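Local structure of enoyl-CoA hydratase/isomerase (Shewanella pealeana, 4KPK) at residues M67-E70 with M71-L75; A100-N103 with W104-K107; R195-M198 with L199-E202; L247-S250 with L251-G254; L281-F285 with E286-P290. The protein probably works as an isomerase of the crotonase-like enoyl-CoA hydratase/isomerase family, whose members generally act on acyl-CoA thioesters. All coordinates share one frame; numbering follows the deposited sequence.

Contact 1. Residues M67-E70 with M71-L75; sequences MISE and MIQVL
Helix 65-80, which links strands 49-54 and 86-91 of a beta-alpha-beta unit, runs from M67-E70 into M71-L75, and one of its faces shows how residues four apart build a packing ridge. M67 and M71, both selenomethionines, lie side by side and point the same way. SE of M67 is 3.7 Å from CE of M71, and the same methyl lies 3.7 Å from CG of M67. M67 leaves with CG anti to the backbone N (chi1 177°) and then bends twice, whereas M71 runs straight on, against M52 and L54 of strand 49-54 and L126 of helix 113-132. A looser pair follows round the helix: CG2 of I68 and CD1 of I72 stand 4.2 Å apart, near L123 and M129 of helix 113-132. Beneath them the backbone bonds are regular; I72 N reaches I68 O at 3.1 Å and V74 N reaches E70 O at 3.0 Å. The carboxylate of E70 turns from this turn of helix to accept from H39 N and Y40 N, one oxygen each, which satisfies a buried charge. Such an apolar face, pressed between sheet and helix layer, is typical of the crossover helix in a beta-alpha-beta unit.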
loop_
_atom_site.group_PDB
_atom_site.type_symbol
_atom_site.label_atom_id
_atom_site.label_comp_id
_atom_site.label_asym_id
_atom_site.label_seq_id
_atom_site.Cartn_x
_atom_site.Cartn_y
_atom_site.Cartn_z
HETATM N N MSE A 67 26.517 -6.269 18.178
HETATM C CA MSE A 67 25.076 -6.588 18.171
HETATM C C MSE A 67 24.621 -7.075 16.820
HETATM O O MSE A 67 23.928 -8.063 16.746
HETATM C CB MSE A 67 24.254 -5.364 18.463
HETATM C CG MSE A 67 22.746 -5.563 18.405
HETATM SE SE MSE A 67 22.104 -5.815 20.259
HETATM C CE MSE A 67 22.356 -4.011 20.922
ATOM N N ILE A 68 24.983 -6.347 15.775
ATOM C CA ILE A 68 24.612 -6.689 14.392
ATOM C C ILE A 68 25.082 -8.112 14.132
ATOM O O ILE A 68 24.297 -8.964 13.733
ATOM C CB ILE A 68 25.252 -5.740 13.333
ATOM C CG1 ILE A 68 24.769 -4.281 13.468
ATOM C CG2 ILE A 68 25.029 -6.231 11.926
ATOM C CD1 ILE A 68 23.317 -4.155 13.767
ATOM N N SER A 69 26.343 -8.383 14.451
ATOM C CA SER A 69 26.931 -9.675 14.096
ATOM C C SER A 69 26.365 -10.810 14.920
ATOM O O SER A 69 26.078 -11.926 14.419
ATOM C CB SER A 69 28.464 -9.628 14.206
ATOM O OG SER A 69 28.959 -10.906 14.556
ATOM N N GLU A 70 26.159 -10.533 16.207
ATOM C CA GLU A 70 25.539 -11.532 17.058
ATOM C C GLU A 70 24.141 -11.894 16.560
ATOM O O GLU A 70 23.739 -13.038 16.595
ATOM C CB GLU A 70 25.542 -11.034 18.506
ATOM C CG GLU A 70 26.954 -10.957 19.066
ATOM C CD GLU A 70 27.035 -10.917 20.564
ATOM O OE1 GLU A 70 26.039 -10.587 21.252
ATOM O OE2 GLU A 70 28.129 -11.187 21.068
HETATM N N MSE A 71 23.402 -10.922 16.059
HETATM C CA MSE A 71 22.029 -11.173 15.580
HETATM C C MSE A 71 22.053 -12.045 14.361
HETATM O O MSE A 71 21.243 -12.963 14.258
HETATM C CB MSE A 71 21.351 -9.830 15.327
HETATM C CG MSE A 71 20.720 -9.318 16.639
HETATM SE SE MSE A 71 19.834 -7.586 16.313
HETATM C CE MSE A 71 19.333 -7.009 18.139
ATOM N N ILE A 72 22.995 -11.776 13.437
ATOM C CA ILE A 72 23.251 -12.698 12.294
ATOM C C ILE A 72 23.515 -14.133 12.739
ATOM O O ILE A 72 22.895 -15.067 12.245
ATOM C CB ILE A 72 24.385 -12.158 11.380
ATOM C CG1 ILE A 72 23.950 -10.803 10.777
ATOM C CG2 ILE A 72 24.791 -13.161 10.272
ATOM C CD1 ILE A 72 25.052 -10.002 10.136
ATOM N N GLN A 73 24.413 -14.318 13.700
ATOM C CA GLN A 73 24.726 -15.636 14.193
ATOM C C GLN A 73 23.513 -16.381 14.785
ATOM O O GLN A 73 23.349 -17.579 14.538
ATOM C CB GLN A 73 25.790 -15.546 15.290
ATOM C CG GLN A 73 27.194 -15.249 14.818
ATOM C CD GLN A 73 28.144 -15.112 15.984
ATOM O OE1 GLN A 73 28.255 -16.022 16.819
ATOM N NE2 GLN A 73 28.813 -13.962 16.078
ATOM N N VAL A 74 22.695 -15.686 15.599
ATOM C CA VAL A 74 21.538 -16.319 16.178
ATOM C C VAL A 74 20.494 -16.719 15.107
ATOM O O VAL A 74 19.859 -17.804 15.163
ATOM C CB VAL A 74 20.902 -15.410 17.220
ATOM C CG1 VAL A 74 19.571 -15.995 17.701
ATOM C CG2 VAL A 74 21.838 -15.196 18.405
ATOM N N LEU A 75 20.320 -15.848 14.122
ATOM C CA LEU A 75 19.467 -16.158 12.993
ATOM C C LEU A 75 19.979 -17.374 12.243
ATOM O O LEU A 75 19.185 -18.269 11.958
ATOM C CB LEU A 75 19.346 -14.989 12.002
ATOM C CG LEU A 75 18.570 -13.745 12.431
ATOM C CD1 LEU A 75 18.434 -12.795 11.246
ATOM C CD2 LEU A 75 17.209 -14.132 12.993
#

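Contact 2. Residues A100-N103 with W104-K107; sequences ADLN and WMRK
An N-cap opens helix 102-109, and D101 and W104 illustrate it at the surface of the subunit. Among the polar contacts, OD1 of D101 accepts from W104 N at 3.0 Å, on the anti side of the carboxylate and 16° out of its plane, and takes a second, weak bond from N103 N. CG stands anti to the backbone N (chi1 176°), which swings the carboxylate over the first turn, while OD2 is held by a salt bridge to R56. With an alanine in place of D101, the amide of W104 would probably be left without its cap and R56 without its mate. The backbone carbonyl of the same residue starts the helix proper, accepting from M105 N at 2.9 Å. The R106 side chain crosses L102 at a slant, its NH2 3.8 Å from CD2 of L102. The apolar contacts begin with CB of A100, 4.0 Å from CG of M105, a selenomethionine, and 4.2 Å from CZ3 of W104. F284 and F285 of the second subunit pack on L102, M105 and R106 here. The chain of M105 crosses L102 at about a right angle, its methyl CE ending 3.9 Å from CD1 of L102 and 3.1 Å from A100 O.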
loop_
_atom_site.group_PDB
_atom_site.type_symbol
_atom_site.label_atom_id
_atom_site.label_comp_id
_atom_site.label_asym_id
_atom_site.label_seq_id
_atom_site.Cartn_x
_atom_site.Cartn_y
_atom_site.Cartn_z
ATOM N N ALA A 100 21.260 3.647 17.699
ATOM C CA ALA A 100 22.679 3.433 17.371
ATOM C C ALA A 100 23.638 3.844 18.503
ATOM O O ALA A 100 23.499 4.915 19.059
ATOM C CB ALA A 100 23.025 4.160 16.081
ATOM N N ASP A 101 24.584 2.973 18.843
ATOM C CA ASP A 101 25.533 3.229 19.919
ATOM C C ASP A 101 26.415 4.437 19.550
ATOM O O ASP A 101 26.958 4.470 18.451
ATOM C CB ASP A 101 26.323 1.920 20.151
ATOM C CG ASP A 101 27.440 2.041 21.191
ATOM O OD1 ASP A 101 28.484 2.675 20.935
ATOM O OD2 ASP A 101 27.316 1.413 22.244
ATOM N N LEU A 102 26.528 5.435 20.446
ATOM C CA LEU A 102 27.346 6.650 20.176
ATOM C C LEU A 102 28.821 6.354 19.850
ATOM O O LEU A 102 29.421 7.030 18.997
ATOM C CB LEU A 102 27.313 7.635 21.356
ATOM C CG LEU A 102 28.054 8.995 21.267
ATOM C CD1 LEU A 102 27.566 9.798 20.083
ATOM C CD2 LEU A 102 27.886 9.868 22.532
ATOM N N ASN A 103 29.398 5.375 20.552
ATOM C CA ASN A 103 30.785 5.007 20.328
ATOM C C ASN A 103 30.939 4.424 18.969
ATOM O O ASN A 103 31.932 4.676 18.309
ATOM C CB ASN A 103 31.276 4.019 21.374
ATOM C CG ASN A 103 31.890 4.718 22.542
ATOM O OD1 ASN A 103 32.733 5.591 22.353
ATOM N ND2 ASN A 103 31.452 4.385 23.757
ATOM N N TRP A 104 29.929 3.669 18.538
ATOM C CA TRP A 104 29.919 3.061 17.204
ATOM C C TRP A 104 29.784 4.183 16.194
ATOM O O TRP A 104 30.476 4.205 15.195
ATOM C CB TRP A 104 28.791 2.032 17.065
ATOM C CG TRP A 104 28.683 1.346 15.759
ATOM C CD1 TRP A 104 29.705 0.783 15.032
ATOM C CD2 TRP A 104 27.480 1.073 15.041
ATOM N NE1 TRP A 104 29.213 0.203 13.903
ATOM C CE2 TRP A 104 27.850 0.364 13.864
ATOM C CE3 TRP A 104 26.119 1.367 15.265
ATOM C CZ2 TRP A 104 26.901 -0.073 12.899
ATOM C CZ3 TRP A 104 25.143 0.952 14.289
ATOM C CH2 TRP A 104 25.560 0.236 13.111
HETATM N N MSE A 105 28.924 5.148 16.472
HETATM C CA MSE A 105 28.767 6.242 15.532
HETATM C C MSE A 105 30.059 7.018 15.335
HETATM O O MSE A 105 30.335 7.454 14.212
HETATM C CB MSE A 105 27.645 7.170 15.956
HETATM C CG MSE A 105 26.276 6.483 15.981
HETATM SE SE MSE A 105 24.882 7.800 16.507
HETATM C CE MSE A 105 24.637 7.763 18.455
ATOM N N ARG A 106 30.809 7.278 16.403
ATOM C CA ARG A 106 32.119 7.959 16.263
ATOM C C ARG A 106 33.062 7.201 15.347
ATOM O O ARG A 106 33.812 7.802 14.596
ATOM C CB ARG A 106 32.838 8.089 17.593
ATOM C CG ARG A 106 32.238 9.144 18.523
ATOM C CD ARG A 106 32.927 9.129 19.867
ATOM N NE ARG A 106 32.101 9.795 20.861
ATOM C CZ ARG A 106 31.990 11.123 21.014
ATOM N NH1 ARG A 106 32.633 11.982 20.225
ATOM N NH2 ARG A 106 31.219 11.604 21.981
ATOM N N LYS A 107 33.053 5.886 15.465
ATOM C CA LYS A 107 33.889 5.045 14.606
ATOM C C LYS A 107 33.464 5.171 13.139
ATOM O O LYS A 107 34.323 5.340 12.270
ATOM C CB LYS A 107 33.848 3.579 15.040
ATOM C CG LYS A 107 34.218 3.373 16.508
ATOM C CD LYS A 107 34.520 1.904 16.728
ATOM C CE LYS A 107 34.792 1.533 18.173
ATOM N NZ LYS A 107 34.915 0.054 18.146
#

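Contact 3. Residues R195-M198 with L199-E202; sequences RRYM and LTAE
R196 and E202 join across the end of helix 191-200, where a helix terminus is tightly packed on one flank and meets water on another. On the tight flank L199 folds back over the preceding turn, its CD1 3.2 Å from R195 O. The second subunit packs on this side: its D157 and D131 bind the guanidinium of R195, and its N236 donates to the carbonyls of L199 and T200. The chain leaves the helix at A201 with positive phi (56°). A water donates to both Y197 O and E202 O, at 3.0 Å and 2.6 Å, bridging the last turn to the chain beyond it.

The ion pair, of two partly exposed residues, lies on another side of the helix end from this water. R196 grips the carboxylate side-on: NE donates to OE2 of E202 at 3.0 Å and NH2 to OE1 at 2.7 Å. Both nitrogens come from above the carboxylate plane, the guanidinium and carboxylate planes being 63° apart. OH of Y197 lies 3.3 Å above one face of the R196 guanidinium, toward its rim, and F229 of the second subunit also packs on R196. E202 sets CG between its backbone N and carbonyl carbon (chi1 68°), which brings CG to 3.4 Å from CD2 of the Y197 ring. T200 OG1 accepts from E202 N, forming an ST turn, and donates to E202 OE2 at 2.5 Å. A glutamine in place of E202 would probably leave the charge of R196 without its mate. With two donors on OE2 and a guanidinium beside it, the carboxylate is likely to stay ionised, and the salt bridge links the last helical turn to the residue beyond it.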
loop_
_atom_site.group_PDB
_atom_site.type_symbol
_atom_site.label_atom_id
_atom_site.label_comp_id
_atom_site.label_asym_id
_atom_site.label_seq_id
_atom_site.Cartn_x
_atom_site.Cartn_y
_atom_site.Cartn_z
ATOM N N ARG A 195 7.417 9.225 3.291
ATOM C CA ARG A 195 7.846 10.504 2.815
ATOM C C ARG A 195 7.608 11.576 3.874
ATOM O O ARG A 195 8.310 12.563 3.898
ATOM C CB ARG A 195 7.137 10.846 1.516
ATOM C CG ARG A 195 7.956 10.362 0.307
ATOM C CD ARG A 195 7.295 10.493 -1.023
ATOM N NE ARG A 195 7.309 11.863 -1.486
ATOM C CZ ARG A 195 7.149 12.210 -2.757
ATOM N NH1 ARG A 195 7.041 11.284 -3.709
ATOM N NH2 ARG A 195 7.132 13.477 -3.092
ATOM N N ARG A 196 6.611 11.399 4.749
ATOM C CA ARG A 196 6.471 12.360 5.861
ATOM C C ARG A 196 7.545 12.082 6.914
ATOM O O ARG A 196 8.472 12.888 7.148
ATOM C CB ARG A 196 5.100 12.272 6.439
ATOM C CG ARG A 196 4.958 13.053 7.743
ATOM C CD ARG A 196 3.674 12.689 8.486
ATOM N NE ARG A 196 3.665 13.354 9.809
ATOM C CZ ARG A 196 2.607 13.385 10.618
ATOM N NH1 ARG A 196 1.476 12.831 10.249
ATOM N NH2 ARG A 196 2.670 14.014 11.783
ATOM N N TYR A 197 7.474 10.914 7.512
ATOM C CA TYR A 197 8.270 10.632 8.687
ATOM C C TYR A 197 9.764 10.592 8.461
ATOM O O TYR A 197 10.517 11.013 9.345
ATOM C CB TYR A 197 7.772 9.352 9.338
ATOM C CG TYR A 197 6.464 9.557 10.040
ATOM C CD1 TYR A 197 5.296 9.155 9.458
ATOM C CD2 TYR A 197 6.398 10.206 11.295
ATOM C CE1 TYR A 197 4.063 9.346 10.091
ATOM C CE2 TYR A 197 5.142 10.418 11.940
ATOM C CZ TYR A 197 3.997 9.980 11.305
ATOM O OH TYR A 197 2.754 10.141 11.817
HETATM N N MSE A 198 10.205 10.096 7.299
HETATM C CA MSE A 198 11.642 10.168 6.947
HETATM C C MSE A 198 12.156 11.545 6.692
HETATM O O MSE A 198 13.338 11.775 6.904
HETATM C CB MSE A 198 12.034 9.264 5.794
HETATM C CG MSE A 198 11.900 7.815 6.202
HETATM SE SE MSE A 198 12.365 6.610 4.677
HETATM C CE MSE A 198 14.115 7.257 4.107
ATOM N N LEU A 199 11.302 12.472 6.248
ATOM C CA LEU A 199 11.703 13.837 6.080
ATOM C C LEU A 199 11.592 14.687 7.329
ATOM O O LEU A 199 12.449 15.574 7.544
ATOM C CB LEU A 199 10.917 14.488 4.967
ATOM C CG LEU A 199 11.245 14.025 3.527
ATOM C CD1 LEU A 199 10.288 14.738 2.575
ATOM C CD2 LEU A 199 12.712 14.262 3.179
ATOM N N THR A 200 10.559 14.460 8.173
ATOM C CA THR A 200 10.418 15.284 9.410
ATOM C C THR A 200 11.325 14.848 10.516
ATOM O O THR A 200 11.744 15.670 11.348
ATOM C CB THR A 200 8.967 15.274 9.959
ATOM O OG1 THR A 200 8.531 13.921 10.212
ATOM C CG2 THR A 200 8.084 15.894 8.922
ATOM N N ALA A 201 11.632 13.557 10.517
ATOM C CA ALA A 201 12.273 12.862 11.629
ATOM C C ALA A 201 11.476 13.014 12.995
ATOM O O ALA A 201 12.046 12.995 14.097
ATOM C CB ALA A 201 13.715 13.321 11.760
ATOM N N GLU A 202 10.172 13.167 12.898
ATOM C CA GLU A 202 9.380 13.277 14.101
ATOM C C GLU A 202 9.206 11.943 14.793
ATOM O O GLU A 202 9.276 10.858 14.185
ATOM C CB GLU A 202 8.032 13.928 13.810
ATOM C CG GLU A 202 7.109 13.092 12.960
ATOM C CD GLU A 202 6.033 13.939 12.299
ATOM O OE1 GLU A 202 5.035 14.326 13.007
ATOM O OE2 GLU A 202 6.186 14.202 11.089
HETATM O O HOH W 1 10.286 9.736 12.035
#

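Contact 4. Residues L247-S250 with L251-G254; sequences LLSS and LEDG
L251 sets CG anti to its carbonyl carbon (chi1 -58°), which carries the leucine back along helix 238-251 until CD1 lies 4.4 Å from CG of L247, a light apolar touch. S250 also turns back, by another torsion: its OG stands between the backbone N and the carbonyl carbon (chi1 76°), and the hydroxyl donates to L247 O at 2.7 Å, in the carbonyl plane and on a lone pair. The same OG has a weak hydrogen bond with H263 of helix 258-273. L247 O takes this hydroxyl and a weak bond from L251 N.

The last turn uses bonds three residues back. L251 N donates to L248 O at 3.1 Å, and E252 N to S249 O at 3.2 Å, both from well above the carbonyl plane. The second of these is nonetheless straight at the hydrogen (168°). Beyond it L251-G254 forms a type I beta turn, closed by G254 N on L251 O, with positive phi at its last residue, G254. Two waters bridge helix and turn: one links S249 OG with OE2 of E252, 2.7 Å from the latter, and the other accepts from D253 N at 3.0 Å while donating weakly to S250 O. The carboxylate of E252 is also tied to R187 by a salt bridge, and OD1 of D253 accepts from V255 N.

In the fold this is the corner between helices 238-251 and 258-273. L247 and L251 rest on T264 and T260 of the latter, while from the third subunit S182 packs on L247 and L251, R195 packs on L248, and Q191 donates to L248 O.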
loop_
_atom_site.group_PDB
_atom_site.type_symbol
_atom_site.label_atom_id
_atom_site.label_comp_id
_atom_site.label_asym_id
_atom_site.label_seq_id
_atom_site.Cartn_x
_atom_site.Cartn_y
_atom_site.Cartn_z
ATOM N N LEU A 247 6.127 -16.898 -1.486
ATOM C CA LEU A 247 5.103 -16.475 -2.437
ATOM C C LEU A 247 4.826 -14.982 -2.287
ATOM O O LEU A 247 4.873 -14.224 -3.244
ATOM C CB LEU A 247 3.838 -17.282 -2.196
ATOM C CG LEU A 247 2.531 -16.832 -2.842
ATOM C CD1 LEU A 247 2.531 -17.246 -4.293
ATOM C CD2 LEU A 247 1.341 -17.455 -2.108
ATOM N N LEU A 248 4.519 -14.541 -1.073
ATOM C CA LEU A 248 4.399 -13.084 -0.823
ATOM C C LEU A 248 5.626 -12.302 -1.292
ATOM O O LEU A 248 5.536 -11.197 -1.832
ATOM C CB LEU A 248 4.209 -12.829 0.719
ATOM C CG LEU A 248 2.847 -13.278 1.258
ATOM C CD1 LEU A 248 2.657 -13.094 2.777
ATOM C CD2 LEU A 248 1.807 -12.476 0.516
ATOM N N SER A 249 6.795 -12.832 -1.026
ATOM C CA SER A 249 8.038 -12.208 -1.588
ATOM C C SER A 249 7.959 -12.019 -3.100
ATOM O O SER A 249 8.192 -10.951 -3.593
ATOM C CB SER A 249 9.281 -13.049 -1.272
ATOM O OG SER A 249 10.453 -12.299 -1.441
ATOM N N SER A 250 7.565 -13.059 -3.813
ATOM C CA SER A 250 7.488 -13.011 -5.272
ATOM C C SER A 250 6.474 -11.994 -5.778
ATOM O O SER A 250 6.567 -11.594 -6.932
ATOM C CB SER A 250 7.189 -14.401 -5.845
ATOM O OG SER A 250 5.809 -14.782 -5.674
ATOM N N LEU A 251 5.526 -11.577 -4.917
ATOM C CA LEU A 251 4.462 -10.668 -5.308
ATOM C C LEU A 251 4.730 -9.177 -4.959
ATOM O O LEU A 251 3.963 -8.311 -5.355
ATOM C CB LEU A 251 3.143 -11.093 -4.695
ATOM C CG LEU A 251 2.560 -12.495 -4.965
ATOM C CD1 LEU A 251 1.374 -12.762 -4.018
ATOM C CD2 LEU A 251 2.113 -12.665 -6.409
ATOM N N GLU A 252 5.832 -8.899 -4.260
ATOM C CA GLU A 252 6.170 -7.562 -3.743
ATOM C C GLU A 252 6.188 -6.472 -4.757
ATOM O O GLU A 252 5.890 -5.321 -4.405
ATOM C CB GLU A 252 7.552 -7.574 -3.099
ATOM C CG GLU A 252 7.584 -8.227 -1.745
ATOM C CD GLU A 252 8.998 -8.327 -1.154
ATOM O OE1 GLU A 252 10.045 -8.402 -1.907
ATOM O OE2 GLU A 252 9.048 -8.398 0.094
ATOM N N ASP A 253 6.576 -6.817 -5.994
ATOM C CA ASP A 253 6.588 -5.874 -7.093
ATOM C C ASP A 253 5.215 -5.371 -7.593
ATOM O O ASP A 253 5.142 -4.324 -8.240
ATOM C CB ASP A 253 7.517 -6.344 -8.277
ATOM C CG ASP A 253 6.994 -7.540 -9.046
ATOM O OD1 ASP A 253 5.870 -8.006 -8.781
ATOM O OD2 ASP A 253 7.733 -8.012 -9.974
ATOM N N GLY A 254 4.150 -6.100 -7.332
ATOM C CA GLY A 254 2.813 -5.640 -7.664
ATOM C C GLY A 254 2.349 -6.106 -9.015
ATOM O O GLY A 254 1.223 -5.873 -9.397
HETATM O O HOH W 2 10.482 -10.496 1.034
HETATM O O HOH W 3 8.097 -9.271 -6.710
#

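Contact 5. Residues L281-F285 with E286-P290; sequences LNAFF and EKRSP
R288 doubles back over A283 just after helix 275-285 ends, and shows from CB to tip how an arginine lies along a helix terminus. CB sets the direction, placing CG between the backbone N and the carbonyl carbon (chi1 61°). CG comes to 3.6 Å from A283 CA. From there to NE the chain is extended, and the guanidinium settles with one face over A283, whose CA lies 3.8 Å above the plane at its centre. NE donates to OE1 of E286 at 2.7 Å in an almost straight bond (176°), OE1 lying almost in the guanidinium plane, and this fixes the rotation of the group. NH1 passes 3.9 Å from A283 CB and donates a weak bond to S289 O. NH2 reaches CB of N282, and its stronger charge partner is E279, one turn further back in the helix.

The backbone makes this return possible by a Schellman motif: K287 takes positive phi, R288 N donates to A283 O at 2.8 Å, and K287 N donates to F284 O from above the carbonyl plane. E286 N still completes a helical bond, to N282 O at 2.7 Å. The proline then closes over the same small residue, CG of P290 being 3.8 Å from CB of A283. A water donates to OE2 of E286 and weakly to OD1 of N282.

Helix 275-285, the last of the chain, thus finishes at the surface, the contact's centre about 32 Å from that of the chain, with L281, F284 and F285 turned to helix 102-109 of the third subunit.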
loop_
_atom_site.group_PDB
_atom_site.type_symbol
_atom_site.label_atom_id
_atom_site.label_comp_id
_atom_site.label_asym_id
_atom_site.label_seq_id
_atom_site.Cartn_x
_atom_site.Cartn_y
_atom_site.Cartn_z
ATOM N N LEU A 281 -3.931 -32.575 4.295
ATOM C CA LEU A 281 -5.256 -32.944 3.794
ATOM C C LEU A 281 -5.815 -34.174 4.446
ATOM O O LEU A 281 -6.961 -34.176 4.864
ATOM C CB LEU A 281 -5.225 -33.175 2.288
ATOM C CG LEU A 281 -5.053 -31.860 1.542
ATOM C CD1 LEU A 281 -4.672 -32.136 0.091
ATOM C CD2 LEU A 281 -6.333 -31.039 1.664
ATOM N N ASN A 282 -5.023 -35.236 4.500
ATOM C CA ASN A 282 -5.475 -36.490 5.150
ATOM C C ASN A 282 -5.879 -36.363 6.637
ATOM O O ASN A 282 -6.881 -36.944 7.065
ATOM C CB ASN A 282 -4.415 -37.557 5.022
ATOM C CG ASN A 282 -4.137 -37.907 3.581
ATOM O OD1 ASN A 282 -5.032 -37.857 2.718
ATOM N ND2 ASN A 282 -2.891 -38.271 3.310
ATOM N N ALA A 283 -5.084 -35.612 7.398
ATOM C CA ALA A 283 -5.370 -35.338 8.800
ATOM C C ALA A 283 -6.752 -34.685 8.919
ATOM O O ALA A 283 -7.586 -35.111 9.717
ATOM C CB ALA A 283 -4.287 -34.442 9.394
ATOM N N PHE A 284 -6.989 -33.657 8.114
ATOM C CA PHE A 284 -8.302 -32.989 8.064
ATOM C C PHE A 284 -9.423 -33.964 7.664
ATOM O O PHE A 284 -10.447 -34.017 8.334
ATOM C CB PHE A 284 -8.232 -31.794 7.110
ATOM C CG PHE A 284 -9.540 -31.036 6.921
ATOM C CD1 PHE A 284 -10.061 -30.234 7.936
ATOM C CD2 PHE A 284 -10.208 -31.066 5.693
ATOM C CE1 PHE A 284 -11.237 -29.518 7.738
ATOM C CE2 PHE A 284 -11.368 -30.351 5.490
ATOM C CZ PHE A 284 -11.889 -29.571 6.513
ATOM N N PHE A 285 -9.254 -34.730 6.574
ATOM C CA PHE A 285 -10.305 -35.696 6.211
ATOM C C PHE A 285 -10.540 -36.670 7.352
ATOM O O PHE A 285 -11.692 -36.975 7.651
ATOM C CB PHE A 285 -9.990 -36.494 4.944
ATOM C CG PHE A 285 -9.769 -35.646 3.734
ATOM C CD1 PHE A 285 -10.565 -34.539 3.490
ATOM C CD2 PHE A 285 -8.761 -35.966 2.829
ATOM C CE1 PHE A 285 -10.346 -33.752 2.382
ATOM C CE2 PHE A 285 -8.551 -35.188 1.709
ATOM C CZ PHE A 285 -9.347 -34.067 1.490
ATOM N N GLU A 286 -9.455 -37.150 7.975
ATOM C CA GLU A 286 -9.555 -38.164 9.031
ATOM C C GLU A 286 -9.866 -37.572 10.404
ATOM O O GLU A 286 -9.979 -38.301 11.366
ATOM C CB GLU A 286 -8.295 -39.039 9.072
ATOM C CG GLU A 286 -8.199 -40.021 7.915
ATOM C CD GLU A 286 -6.772 -40.297 7.484
ATOM O OE1 GLU A 286 -5.871 -40.333 8.333
ATOM O OE2 GLU A 286 -6.524 -40.450 6.283
ATOM N N LYS A 287 -10.026 -36.252 10.472
ATOM C CA LYS A 287 -10.365 -35.521 11.692
ATOM C C LYS A 287 -9.376 -35.775 12.779
ATOM O O LYS A 287 -9.775 -35.965 13.929
ATOM C CB LYS A 287 -11.756 -35.910 12.191
ATOM C CG LYS A 287 -12.779 -36.062 11.084
ATOM C CD LYS A 287 -14.145 -36.430 11.635
ATOM C CE LYS A 287 -14.831 -37.483 10.790
ATOM N NZ LYS A 287 -14.226 -38.831 10.954
ATOM N N ARG A 288 -8.100 -35.835 12.410
ATOM C CA ARG A 288 -7.010 -36.066 13.352
ATOM C C ARG A 288 -6.036 -34.900 13.215
ATOM O O ARG A 288 -6.119 -34.143 12.240
ATOM C CB ARG A 288 -6.283 -37.393 13.072
ATOM C CG ARG A 288 -5.626 -37.483 11.708
ATOM C CD ARG A 288 -4.980 -38.829 11.506
ATOM N NE ARG A 288 -4.472 -38.954 10.137
ATOM C CZ ARG A 288 -3.323 -38.446 9.692
ATOM N NH1 ARG A 288 -2.500 -37.757 10.495
ATOM N NH2 ARG A 288 -2.993 -38.619 8.410
ATOM N N SER A 289 -5.133 -34.776 14.194
ATOM C CA SER A 289 -3.974 -33.879 14.141
ATOM C C SER A 289 -2.906 -34.272 13.075
ATOM O O SER A 289 -2.501 -35.440 12.972
ATOM C CB SER A 289 -3.325 -33.768 15.534
ATOM O OG SER A 289 -2.109 -33.026 15.486
ATOM N N PRO A 290 -2.479 -33.284 12.252
ATOM C CA PRO A 290 -1.382 -33.488 11.316
ATOM C C PRO A 290 -0.097 -33.747 12.064
ATOM O O PRO A 290 0.154 -33.117 13.071
ATOM C CB PRO A 290 -1.259 -32.137 10.574
ATOM C CG PRO A 290 -2.508 -31.393 10.842
ATOM C CD PRO A 290 -3.063 -31.928 12.136
HETATM O O HOH W 4 -7.611 -39.666 3.983
#

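How the contacts relate
Followed from the N terminus, the five contacts come strictly in series; each is local, closing at most a turn, and none nests within or crosses another. Contact 1 lies on the crossover helix beside the sheet, and contact 2 caps the short helix 102-109, their nearest atoms about 5 Å apart. Contact 3 ends helix 191-200, contact 4 turns the chain from helix 238-251 towards 258-273, and contact 5 ends the last helix. Contacts 2 and 5 stand about 54 Å apart between centres within one chain, yet contact 2 of one subunit packs on contact 5 of a neighbouring subunit. Contacts 3 and 4 are likewise matched, R195 of one subunit meeting L248 of another.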